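Local coordinates for protein amino Transferase (Eubacterium rectale, PDB 3ELE) that binds pyridoxal-5'-phosphate and, as a member of the class I and II aminotransferases, probably transfers amino groups between amino acids and keto acids, at residues I114-L119 and D125-I130; P135-F140 and G175-S180; Y220-Y225 and V242-S247. All coordinates share one frame; numbering follows the deposited sequence.

In the fold
All three contacts are buried and border the mixed seven-stranded sheet, whose strand order 3-2-4-5-6-7-1 is that of the large domain of fold type I aminotransferases. Contacts 1 and 2 are neighbours: strands 126-130 and 173-178 pair side by side, Phe116 of contact 1 packs on Ile177 of contact 2, and both also reach the second subunit. Contact 3 lies farther along the sheet, its centre about 15 Å from that of contact 2 and about 20 Å from that of contact 1. Chemistry changes along the way: contact 1 is apolar packing, contact 2 sets a ring on a methyl beside the cofactor, and contact 3 relies on hydroxyl groups, several gripping pyridoxal-5'-phosphate.

Contact 1. Residues I114-L119 and D125-I130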
loop_
_atom_site.group_PDB
_atom_site.type_symbol
_atom_site.label_atom_id
_atom_site.label_comp_id
_atom_site.label_asym_id
_atom_site.label_seq_id
_atom_site.Cartn_x
_atom_site.Cartn_y
_atom_site.Cartn_z
ATOM N N ILE A 114 5.201 3.006 7.617
ATOM C CA ILE A 114 4.506 2.631 8.871
ATOM C C ILE A 114 5.322 2.998 10.106
ATOM O O ILE A 114 4.769 3.543 11.053
ATOM C CB ILE A 114 4.179 1.093 8.916
ATOM C CG1 ILE A 114 3.040 0.769 7.960
ATOM C CG2 ILE A 114 3.773 0.643 10.306
ATOM C CD1 ILE A 114 2.882 -0.692 7.699
ATOM N N CYS A 115 6.629 2.699 10.093
ATOM C CA CYS A 115 7.520 3.022 11.236
ATOM C C CYS A 115 7.638 4.525 11.520
ATOM O O CYS A 115 7.506 4.941 12.667
ATOM C CB CYS A 115 8.912 2.401 11.077
ATOM S SG CYS A 115 8.920 0.593 11.228
ATOM N N PHE A 116 7.866 5.329 10.486
ATOM C CA PHE A 116 7.985 6.783 10.676
ATOM C C PHE A 116 6.636 7.393 11.055
ATOM O O PHE A 116 6.568 8.259 11.951
ATOM C CB PHE A 116 8.572 7.484 9.460
ATOM C CG PHE A 116 9.913 6.948 9.021
ATOM C CD1 PHE A 116 10.981 6.869 9.916
ATOM C CD2 PHE A 116 10.125 6.576 7.686
ATOM C CE1 PHE A 116 12.246 6.383 9.492
ATOM C CE2 PHE A 116 11.368 6.106 7.254
ATOM C CZ PHE A 116 12.432 6.004 8.155
ATOM N N ARG A 117 5.567 6.909 10.411
ATOM C CA ARG A 117 4.200 7.350 10.720
ATOM C C ARG A 117 3.801 7.013 12.170
ATOM O O ARG A 117 3.243 7.851 12.872
ATOM C CB ARG A 117 3.213 6.745 9.720
ATOM C CG ARG A 117 1.780 7.259 9.781
ATOM C CD ARG A 117 1.690 8.781 9.710
ATOM N NE ARG A 117 0.312 9.253 9.553
ATOM C CZ ARG A 117 -0.327 9.475 8.399
ATOM N NH1 ARG A 117 0.268 9.315 7.230
ATOM N NH2 ARG A 117 -1.583 9.908 8.421
ATOM N N ALA A 118 4.115 5.795 12.613
ATOM C CA ALA A 118 3.834 5.360 13.994
ATOM C C ALA A 118 4.666 6.109 15.033
ATOM O O ALA A 118 4.188 6.417 16.104
ATOM C CB ALA A 118 4.061 3.832 14.149
ATOM N N LEU A 119 5.917 6.393 14.701
ATOM C CA LEU A 119 6.823 7.068 15.630
ATOM C C LEU A 119 6.798 8.602 15.620
ATOM O O LEU A 119 7.244 9.166 16.589
ATOM C CB LEU A 119 8.258 6.551 15.423
ATOM C CG LEU A 119 8.469 5.089 15.841
ATOM C CD1 LEU A 119 9.851 4.673 15.479
ATOM C CD2 LEU A 119 8.243 4.916 17.366
ATOM N N ASP A 125 10.329 16.341 15.192
ATOM C CA ASP A 125 10.929 14.998 15.289
ATOM C C ASP A 125 11.974 14.776 14.212
ATOM O O ASP A 125 11.758 15.149 13.047
ATOM C CB ASP A 125 9.862 13.901 15.153
ATOM C CG ASP A 125 8.999 13.774 16.385
ATOM O OD1 ASP A 125 9.229 14.497 17.388
ATOM O OD2 ASP A 125 8.093 12.944 16.362
ATOM N N GLU A 126 13.100 14.183 14.607
ATOM C CA GLU A 126 14.201 13.894 13.685
ATOM C C GLU A 126 14.489 12.409 13.597
ATOM O O GLU A 126 14.433 11.701 14.613
ATOM C CB GLU A 126 15.452 14.624 14.143
ATOM C CG GLU A 126 15.333 16.161 14.056
ATOM C CD GLU A 126 16.487 16.939 14.723
ATOM O OE1 GLU A 126 17.414 16.336 15.302
ATOM O OE2 GLU A 126 16.437 18.184 14.691
ATOM N N PHE A 127 14.753 11.933 12.368
ATOM C CA PHE A 127 15.240 10.582 12.127
ATOM C C PHE A 127 16.614 10.725 11.472
ATOM O O PHE A 127 16.789 11.527 10.539
ATOM C CB PHE A 127 14.274 9.749 11.280
ATOM C CG PHE A 127 13.000 9.439 11.991
ATOM C CD1 PHE A 127 12.894 8.300 12.809
ATOM C CD2 PHE A 127 11.903 10.303 11.890
ATOM C CE1 PHE A 127 11.688 8.019 13.515
ATOM C CE2 PHE A 127 10.703 10.029 12.573
ATOM C CZ PHE A 127 10.585 8.878 13.377
ATOM N N ILE A 128 17.580 9.955 11.983
ATOM C CA ILE A 128 18.962 10.010 11.562
ATOM C C ILE A 128 19.245 8.897 10.567
ATOM O O ILE A 128 18.879 7.737 10.803
ATOM C CB ILE A 128 19.942 9.865 12.751
ATOM C CG1 ILE A 128 19.845 11.055 13.707
ATOM C CG2 ILE A 128 21.406 9.786 12.288
ATOM C CD1 ILE A 128 20.756 10.893 14.889
ATOM N N THR A 129 19.898 9.266 9.469
ATOM C CA THR A 129 20.362 8.295 8.435
ATOM C C THR A 129 21.895 8.426 8.433
ATOM O O THR A 129 22.435 9.502 8.782
ATOM C CB THR A 129 19.713 8.535 7.069
ATOM O OG1 THR A 129 20.070 7.476 6.158
ATOM C CG2 THR A 129 20.126 9.870 6.467
ATOM N N ILE A 130 22.579 7.316 8.144
ATOM C CA ILE A 130 24.045 7.252 8.114
ATOM C C ILE A 130 24.424 7.223 6.636
ATOM O O ILE A 130 24.069 6.275 5.929
ATOM C CB ILE A 130 24.601 5.983 8.849
ATOM C CG1 ILE A 130 23.979 5.811 10.243
ATOM C CG2 ILE A 130 26.137 6.045 8.994
ATOM C CD1 ILE A 130 24.232 6.957 11.167
#
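Phe116 lays the edge of its ring over the face of Phe127, with CD1 3.7 Å above the plane of Phe127 and over its centre. The centroids are 4.9 Å apart and the planes meet at 66°, an edge-to-face (T-shaped) pair. The closest atoms are the two CD1 carbons, Phe116 CD1 and Phe127 CD1, at 3.8 Å, while Phe116 CE1 leans over Phe127 CG at 4.0 Å. Phe127 points from the strand toward the helix. Its CG lies anti to the carbonyl carbon (chi1 -68°), and its ring stands nearly perpendicular to the side-chain bond plane (chi2 -88°), which turns a broad face to the incoming edge. Phe116 starts out along the flank of the helix, and only the end of its side chain comes near the strand. One turn further on, Leu119 meets the same ring from another side: its CB sits near the plane of Phe127, at the edge, 3.9 Å from Phe127 CZ. One phenylalanine of the strand thus receives two helix residues three positions apart, one over its face and one at its rim. Asp125 OD2 accepts from Ser121 N in the connecting loop and has a long, weak ion pair with Arg174. Phe116 also touches Ile177 of the neighbouring strand 173-178, and Leu119 packs on Val4 of the second subunit. The contact therefore joins helix 108-119 to the strand that follows it, in the alpha/beta layering of the large domain. With no hydrogen bond between the segments, the union rests on ring quadrupole and dispersion forces: the slightly positive C-H edge of Phe116 meets the electron-rich face of Phe127, an attraction with a directional preference.

Contact 2. Residues P135-F140 and G175-S180; sequences PEYKVF and GVIINS. With PLP (pyridoxal-5'-phosphate), chain E.
Tyr137 brings its phenol oxygen to a carbon: Tyr137 OH lies 3.2 Å from Asn179 CB, although the asparagine amide is close by and neither group bonds to the other. Both find partners beyond the pair. Tyr137 OH is hydrogen-bonded to Asp217 OD2, while Asn179 ND2 donates to Asp217 O and Asn179 OD1 accepts from Asn183 N. The amide is thereby fixed in rotation, its plane 90° from the tyrosine ring, and Asn179 OD1 stands 3.2 Å from the cofactor methyl, PLP C2A. On one face of the ring, Ile177 makes a CH-pi contact: its CG2 is 3.9 Å from the Tyr137 centroid and 19° off the ring normal, nearest to Tyr137 CZ at 3.7 Å. Ile177 CG1 sits beside the backbone N (chi1 -54°), leaving CG2 anti to it and over the ring face. Helix 136-143 is tied to strand 173-178 beside the N1 and C2A edge of the pyridine ring. Tyr137 and Asn179 thus line the pocket at the cofactor methyl and at the same time hold Asp217, one by its carboxylate and the other by its backbone carbonyl; Asp217 is probably the counterpart of the aspartate that pairs with the pyridine nitrogen in fold type I enzymes.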
loop_
_atom_site.group_PDB
_atom_site.type_symbol
_atom_site.label_atom_id
_atom_site.label_comp_id
_atom_site.label_asym_id
_atom_site.label_seq_id
_atom_site.Cartn_x
_atom_site.Cartn_y
_atom_site.Cartn_z
ATOM N N PRO A 135 18.170 7.685 -0.775
ATOM C CA PRO A 135 17.527 9.011 -0.685
ATOM C C PRO A 135 16.029 9.050 -0.409
ATOM O O PRO A 135 15.550 10.036 0.151
ATOM C CB PRO A 135 17.834 9.658 -2.050
ATOM C CG PRO A 135 18.988 8.877 -2.591
ATOM C CD PRO A 135 18.803 7.500 -2.102
ATOM N N GLU A 136 15.318 7.967 -0.742
ATOM C CA GLU A 136 13.879 7.849 -0.516
ATOM C C GLU A 136 13.505 7.902 0.982
ATOM O O GLU A 136 12.351 8.174 1.310
ATOM C CB GLU A 136 13.327 6.578 -1.191
ATOM C CG GLU A 136 11.801 6.572 -1.447
ATOM C CD GLU A 136 11.369 7.484 -2.573
ATOM O OE1 GLU A 136 12.199 8.265 -3.050
ATOM O OE2 GLU A 136 10.195 7.415 -3.003
ATOM N N TYR A 137 14.460 7.653 1.888
ATOM C CA TYR A 137 14.218 7.834 3.338
ATOM C C TYR A 137 13.707 9.229 3.650
ATOM O O TYR A 137 12.843 9.362 4.490
ATOM C CB TYR A 137 15.473 7.585 4.204
ATOM C CG TYR A 137 16.043 6.177 4.184
ATOM C CD1 TYR A 137 15.224 5.042 4.032
ATOM C CD2 TYR A 137 17.399 5.970 4.436
ATOM C CE1 TYR A 137 15.765 3.764 4.043
ATOM C CE2 TYR A 137 17.946 4.716 4.467
ATOM C CZ TYR A 137 17.136 3.610 4.258
ATOM O OH TYR A 137 17.705 2.389 4.295
ATOM N N LYS A 138 14.253 10.255 2.991
ATOM C CA LYS A 138 13.785 11.646 3.158
ATOM C C LYS A 138 12.300 11.802 2.805
ATOM O O LYS A 138 11.568 12.473 3.513
ATOM C CB LYS A 138 14.627 12.629 2.343
ATOM C CG LYS A 138 14.334 14.099 2.666
ATOM C CD LYS A 138 15.182 15.057 1.850
ATOM C CE LYS A 138 14.971 16.490 2.300
ATOM N NZ LYS A 138 13.546 16.932 2.290
ATOM N N VAL A 139 11.846 11.144 1.754
ATOM C CA VAL A 139 10.428 11.214 1.356
ATOM C C VAL A 139 9.529 10.580 2.418
ATOM O O VAL A 139 8.523 11.167 2.768
ATOM C CB VAL A 139 10.172 10.538 0.007
ATOM C CG1 VAL A 139 8.647 10.457 -0.300
ATOM C CG2 VAL A 139 10.964 11.258 -1.087
ATOM N N PHE A 140 9.913 9.399 2.915
ATOM C CA PHE A 140 9.137 8.689 3.930
ATOM C C PHE A 140 9.128 9.451 5.263
ATOM O O PHE A 140 8.060 9.579 5.896
ATOM C CB PHE A 140 9.601 7.231 4.136
ATOM C CG PHE A 140 9.682 6.395 2.860
ATOM C CD1 PHE A 140 8.751 6.532 1.828
ATOM C CD2 PHE A 140 10.654 5.410 2.742
ATOM C CE1 PHE A 140 8.829 5.726 0.669
ATOM C CE2 PHE A 140 10.741 4.608 1.597
ATOM C CZ PHE A 140 9.816 4.769 0.568
ATOM N N GLY A 175 14.618 8.249 16.105
ATOM C CA GLY A 175 15.244 7.026 15.663
ATOM C C GLY A 175 16.433 7.153 14.742
ATOM O O GLY A 175 16.716 8.221 14.212
ATOM N N VAL A 176 17.145 6.045 14.603
ATOM C CA VAL A 176 18.313 5.934 13.713
ATOM C C VAL A 176 18.014 4.825 12.732
ATOM O O VAL A 176 17.714 3.705 13.129
ATOM C CB VAL A 176 19.631 5.671 14.478
ATOM C CG1 VAL A 176 20.788 5.580 13.496
ATOM C CG2 VAL A 176 19.849 6.809 15.490
ATOM N N ILE A 177 18.049 5.165 11.448
ATOM C CA ILE A 177 17.801 4.230 10.361
ATOM C C ILE A 177 19.142 3.587 10.005
ATOM O O ILE A 177 20.155 4.302 9.845
ATOM C CB ILE A 177 17.260 4.942 9.062
ATOM C CG1 ILE A 177 16.023 5.810 9.335
ATOM C CG2 ILE A 177 16.938 3.911 7.989
ATOM C CD1 ILE A 177 15.827 6.939 8.319
ATOM N N ILE A 178 19.149 2.255 9.874
ATOM C CA ILE A 178 20.321 1.500 9.446
ATOM C C ILE A 178 19.909 0.573 8.290
ATOM O O ILE A 178 18.800 0.048 8.242
ATOM C CB ILE A 178 21.056 0.737 10.586
ATOM C CG1 ILE A 178 20.357 -0.557 10.973
ATOM C CG2 ILE A 178 21.341 1.679 11.802
ATOM C CD1 ILE A 178 21.072 -1.313 12.012
ATOM N N ASN A 179 20.809 0.405 7.353
ATOM C CA ASN A 179 20.563 -0.409 6.166
ATOM C C ASN A 179 21.823 -1.207 5.963
ATOM O O ASN A 179 22.804 -0.672 5.454
ATOM C CB ASN A 179 20.230 0.559 5.054
ATOM C CG ASN A 179 20.102 -0.067 3.683
ATOM O OD1 ASN A 179 20.564 0.538 2.729
ATOM N ND2 ASN A 179 19.471 -1.246 3.564
ATOM N N SER A 180 21.803 -2.456 6.452
ATOM C CA SER A 180 22.924 -3.386 6.362
ATOM C C SER A 180 22.424 -4.814 6.027
ATOM O O SER A 180 21.641 -5.380 6.807
ATOM C CB SER A 180 23.696 -3.375 7.673
ATOM O OG SER A 180 24.826 -4.216 7.601
HETATM N N1 PLP E . 15.486 -0.075 1.244
HETATM C C2 PLP E . 16.610 -0.042 0.415
HETATM C C2A PLP E . 17.939 0.308 1.002
HETATM C C3 PLP E . 16.495 -0.366 -0.952
HETATM O O3 PLP E . 17.598 -0.353 -1.771
HETATM C C4 PLP E . 15.233 -0.686 -1.505
HETATM C C4A PLP E . 15.120 -0.576 -3.015
HETATM O O4A PLP E . 14.860 0.509 -3.536
HETATM C C5 PLP E . 14.100 -0.714 -0.636
HETATM C C6 PLP E . 14.239 -0.402 0.739
HETATM C C5A PLP E . 12.697 -1.012 -1.124
HETATM O O4P PLP E . 12.355 -2.360 -1.055
HETATM P P PLP E . 10.835 -2.758 -1.418
HETATM O O1P PLP E . 10.401 -3.921 -0.574
HETATM O O2P PLP E . 10.779 -3.223 -2.845
HETATM O O3P PLP E . 9.893 -1.616 -1.225
#

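Contact 3. Residues Y220-Y225 and V242-S247; sequences YREIVY and VCYSYS. With PLP (pyridoxal-5'-phosphate), chain E.
Tyr244 donates its hydroxyl hydrogen to Glu222, with Tyr244 OH 2.8 Å from Glu222 OE1, in the one hydrogen bond between the segments. The phenol comes from above the carboxylate, 42° out of its plane, and ring and carboxylate stand nearly perpendicular. Glu222 reaches it by a bend in the chain (chi2 76°) that folds the acid back toward the strand. Tyr244 carries CG anti to the backbone N (chi1 -176°), which swings the ring from the strand's flank to the turn. Tyr244 OH is also bonded to Ser249 OG, and Arg221 CB rests near the ring edge, 4.4 Å from Tyr244 CE1, while the Arg221 guanidinium forms a salt bridge to Glu218. A phenylalanine in place of Tyr244 would probably leave Glu222 OE1 and Ser249 without this shared mate and the acid freer to turn. Tyr220 opens the type I turn Tyr220-Ile223 and leaves it away from the strand; its ring meets the cofactor at the hydroxyl edge, where Tyr220 OH is hydrogen-bonded to PLP O3 at 2.6 Å. The phosphate is held from the strand end. Ser245 places OG between its backbone N and carbonyl carbon, the crowded position, and donates to PLP O1P at 2.6 Å. Ser247 OG lies within 2.8 Å of PLP O2P and 2.9 Å of PLP O1P. Ala108, Ala109, Asn183 and Arg256 of the same chain, and Tyr72 of the second subunit, also hydrogen-bond the cofactor. The two serines, followed by Lys248, form the Ser-X-Ser-Lys sequence at the cofactor site of fold type I aminotransferases, where the lysine generally forms the internal aldimine and the serines line the phosphate cup.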
loop_
_atom_site.group_PDB
_atom_site.type_symbol
_atom_site.label_atom_id
_atom_site.label_comp_id
_atom_site.label_asym_id
_atom_site.label_seq_id
_atom_site.Cartn_x
_atom_site.Cartn_y
_atom_site.Cartn_z
ATOM N N TYR A 220 18.293 -6.464 1.911
ATOM C CA TYR A 220 19.506 -7.133 1.365
ATOM C C TYR A 220 20.132 -8.157 2.326
ATOM O O TYR A 220 21.215 -8.680 2.020
ATOM C CB TYR A 220 20.591 -6.095 0.980
ATOM C CG TYR A 220 20.101 -5.083 -0.015
ATOM C CD1 TYR A 220 19.982 -5.423 -1.342
ATOM C CD2 TYR A 220 19.710 -3.798 0.376
ATOM C CE1 TYR A 220 19.508 -4.521 -2.275
ATOM C CE2 TYR A 220 19.221 -2.877 -0.568
ATOM C CZ TYR A 220 19.118 -3.269 -1.894
ATOM O OH TYR A 220 18.647 -2.450 -2.882
ATOM N N ARG A 221 19.474 -8.446 3.465
ATOM C CA ARG A 221 19.990 -9.365 4.501
ATOM C C ARG A 221 20.640 -10.628 3.961
ATOM O O ARG A 221 21.747 -10.955 4.382
ATOM C CB ARG A 221 18.897 -9.713 5.548
ATOM C CG ARG A 221 19.292 -10.863 6.535
ATOM C CD ARG A 221 18.365 -10.971 7.722
ATOM N NE ARG A 221 18.742 -9.992 8.733
ATOM C CZ ARG A 221 19.740 -10.142 9.601
ATOM N NH1 ARG A 221 20.548 -11.196 9.587
ATOM N NH2 ARG A 221 19.975 -9.190 10.470
ATOM N N GLU A 222 19.972 -11.308 3.019
ATOM C CA GLU A 222 20.502 -12.561 2.445
ATOM C C GLU A 222 21.458 -12.344 1.262
ATOM O O GLU A 222 22.092 -13.303 0.832
ATOM C CB GLU A 222 19.396 -13.544 2.056
ATOM C CG GLU A 222 18.522 -14.025 3.225
ATOM C CD GLU A 222 17.520 -13.003 3.704
ATOM O OE1 GLU A 222 17.060 -12.175 2.871
ATOM O OE2 GLU A 222 17.202 -13.023 4.921
ATOM N N ILE A 223 21.538 -11.111 0.734
ATOM C CA ILE A 223 22.467 -10.750 -0.341
ATOM C C ILE A 223 23.754 -10.297 0.348
ATOM O O ILE A 223 24.036 -9.113 0.476
ATOM C CB ILE A 223 21.892 -9.678 -1.327
ATOM C CG1 ILE A 223 20.523 -10.155 -1.873
ATOM C CG2 ILE A 223 22.912 -9.373 -2.461
ATOM C CD1 ILE A 223 20.150 -9.622 -3.256
ATOM N N VAL A 224 24.495 -11.289 0.834
ATOM C CA VAL A 224 25.763 -11.087 1.554
ATOM C C VAL A 224 26.719 -12.195 1.088
ATOM O O VAL A 224 26.269 -13.302 0.775
ATOM C CB VAL A 224 25.557 -11.026 3.105
ATOM C CG1 VAL A 224 24.943 -12.317 3.645
ATOM C CG2 VAL A 224 26.883 -10.691 3.828
ATOM N N TYR A 225 28.021 -11.890 1.060
ATOM C CA TYR A 225 29.044 -12.771 0.470
ATOM C C TYR A 225 30.149 -13.172 1.429
ATOM O O TYR A 225 30.352 -12.516 2.450
ATOM C CB TYR A 225 29.697 -12.051 -0.725
ATOM C CG TYR A 225 28.715 -11.315 -1.613
ATOM C CD1 TYR A 225 27.763 -12.016 -2.351
ATOM C CD2 TYR A 225 28.720 -9.904 -1.697
ATOM C CE1 TYR A 225 26.841 -11.355 -3.174
ATOM C CE2 TYR A 225 27.807 -9.227 -2.528
ATOM C CZ TYR A 225 26.861 -9.963 -3.267
ATOM O OH TYR A 225 25.924 -9.322 -4.065
ATOM N N VAL A 242 12.278 -3.884 12.815
ATOM C CA VAL A 242 12.902 -4.463 11.617
ATOM C C VAL A 242 11.915 -4.372 10.464
ATOM O O VAL A 242 10.758 -4.737 10.624
ATOM C CB VAL A 242 13.382 -5.917 11.826
ATOM C CG1 VAL A 242 13.994 -6.480 10.524
ATOM C CG2 VAL A 242 14.401 -5.983 12.997
ATOM N N CYS A 243 12.391 -3.835 9.335
ATOM C CA CYS A 243 11.641 -3.682 8.092
ATOM C C CYS A 243 12.305 -4.618 7.106
ATOM O O CYS A 243 13.519 -4.513 6.859
ATOM C CB CYS A 243 11.710 -2.241 7.573
ATOM S SG CYS A 243 10.928 -1.070 8.694
ATOM N N TYR A 244 11.514 -5.535 6.568
ATOM C CA TYR A 244 11.991 -6.513 5.640
ATOM C C TYR A 244 11.017 -6.637 4.464
ATOM O O TYR A 244 9.868 -6.209 4.549
ATOM C CB TYR A 244 12.150 -7.843 6.391
ATOM C CG TYR A 244 12.738 -8.933 5.531
ATOM C CD1 TYR A 244 14.119 -8.977 5.264
ATOM C CD2 TYR A 244 11.909 -9.875 4.903
ATOM C CE1 TYR A 244 14.659 -9.955 4.438
ATOM C CE2 TYR A 244 12.442 -10.863 4.072
ATOM C CZ TYR A 244 13.812 -10.906 3.847
ATOM O OH TYR A 244 14.314 -11.890 3.022
ATOM N N SER A 245 11.522 -7.140 3.348
ATOM C CA SER A 245 10.697 -7.495 2.210
ATOM C C SER A 245 11.373 -8.614 1.429
ATOM O O SER A 245 12.573 -8.845 1.576
ATOM C CB SER A 245 10.412 -6.296 1.314
ATOM O OG SER A 245 11.496 -5.996 0.455
ATOM N N TYR A 246 10.580 -9.286 0.597
ATOM C CA TYR A 246 11.047 -10.381 -0.264
ATOM C C TYR A 246 11.420 -9.904 -1.677
ATOM O O TYR A 246 11.571 -10.721 -2.583
ATOM C CB TYR A 246 10.001 -11.511 -0.277
ATOM C CG TYR A 246 9.807 -12.103 1.101
ATOM C CD1 TYR A 246 8.891 -11.540 1.998
ATOM C CD2 TYR A 246 10.570 -13.192 1.538
ATOM C CE1 TYR A 246 8.721 -12.054 3.282
ATOM C CE2 TYR A 246 10.396 -13.730 2.849
ATOM C CZ TYR A 246 9.474 -13.143 3.705
ATOM O OH TYR A 246 9.265 -13.619 4.984
ATOM N N SER A 247 11.615 -8.583 -1.841
ATOM C CA SER A 247 11.953 -7.973 -3.123
ATOM C C SER A 247 13.301 -8.451 -3.674
ATOM O O SER A 247 13.417 -8.670 -4.875
ATOM C CB SER A 247 11.916 -6.440 -3.027
ATOM O OG SER A 247 10.622 -5.972 -2.609
HETATM N N1 PLP E . 15.486 -0.075 1.244
HETATM C C2 PLP E . 16.610 -0.042 0.415
HETATM C C2A PLP E . 17.939 0.308 1.002
HETATM C C3 PLP E . 16.495 -0.366 -0.952
HETATM O O3 PLP E . 17.598 -0.353 -1.771
HETATM C C4 PLP E . 15.233 -0.686 -1.505
HETATM C C4A PLP E . 15.120 -0.576 -3.015
HETATM O O4A PLP E . 14.860 0.509 -3.536
HETATM C C5 PLP E . 14.100 -0.714 -0.636
HETATM C C6 PLP E . 14.239 -0.402 0.739
HETATM C C5A PLP E . 12.697 -1.012 -1.124
HETATM O O4P PLP E . 12.355 -2.360 -1.055
HETATM P P PLP E . 10.835 -2.758 -1.418
HETATM O O1P PLP E . 10.401 -3.921 -0.574
HETATM O O2P PLP E . 10.779 -3.223 -2.845
HETATM O O3P PLP E . 9.893 -1.616 -1.225
#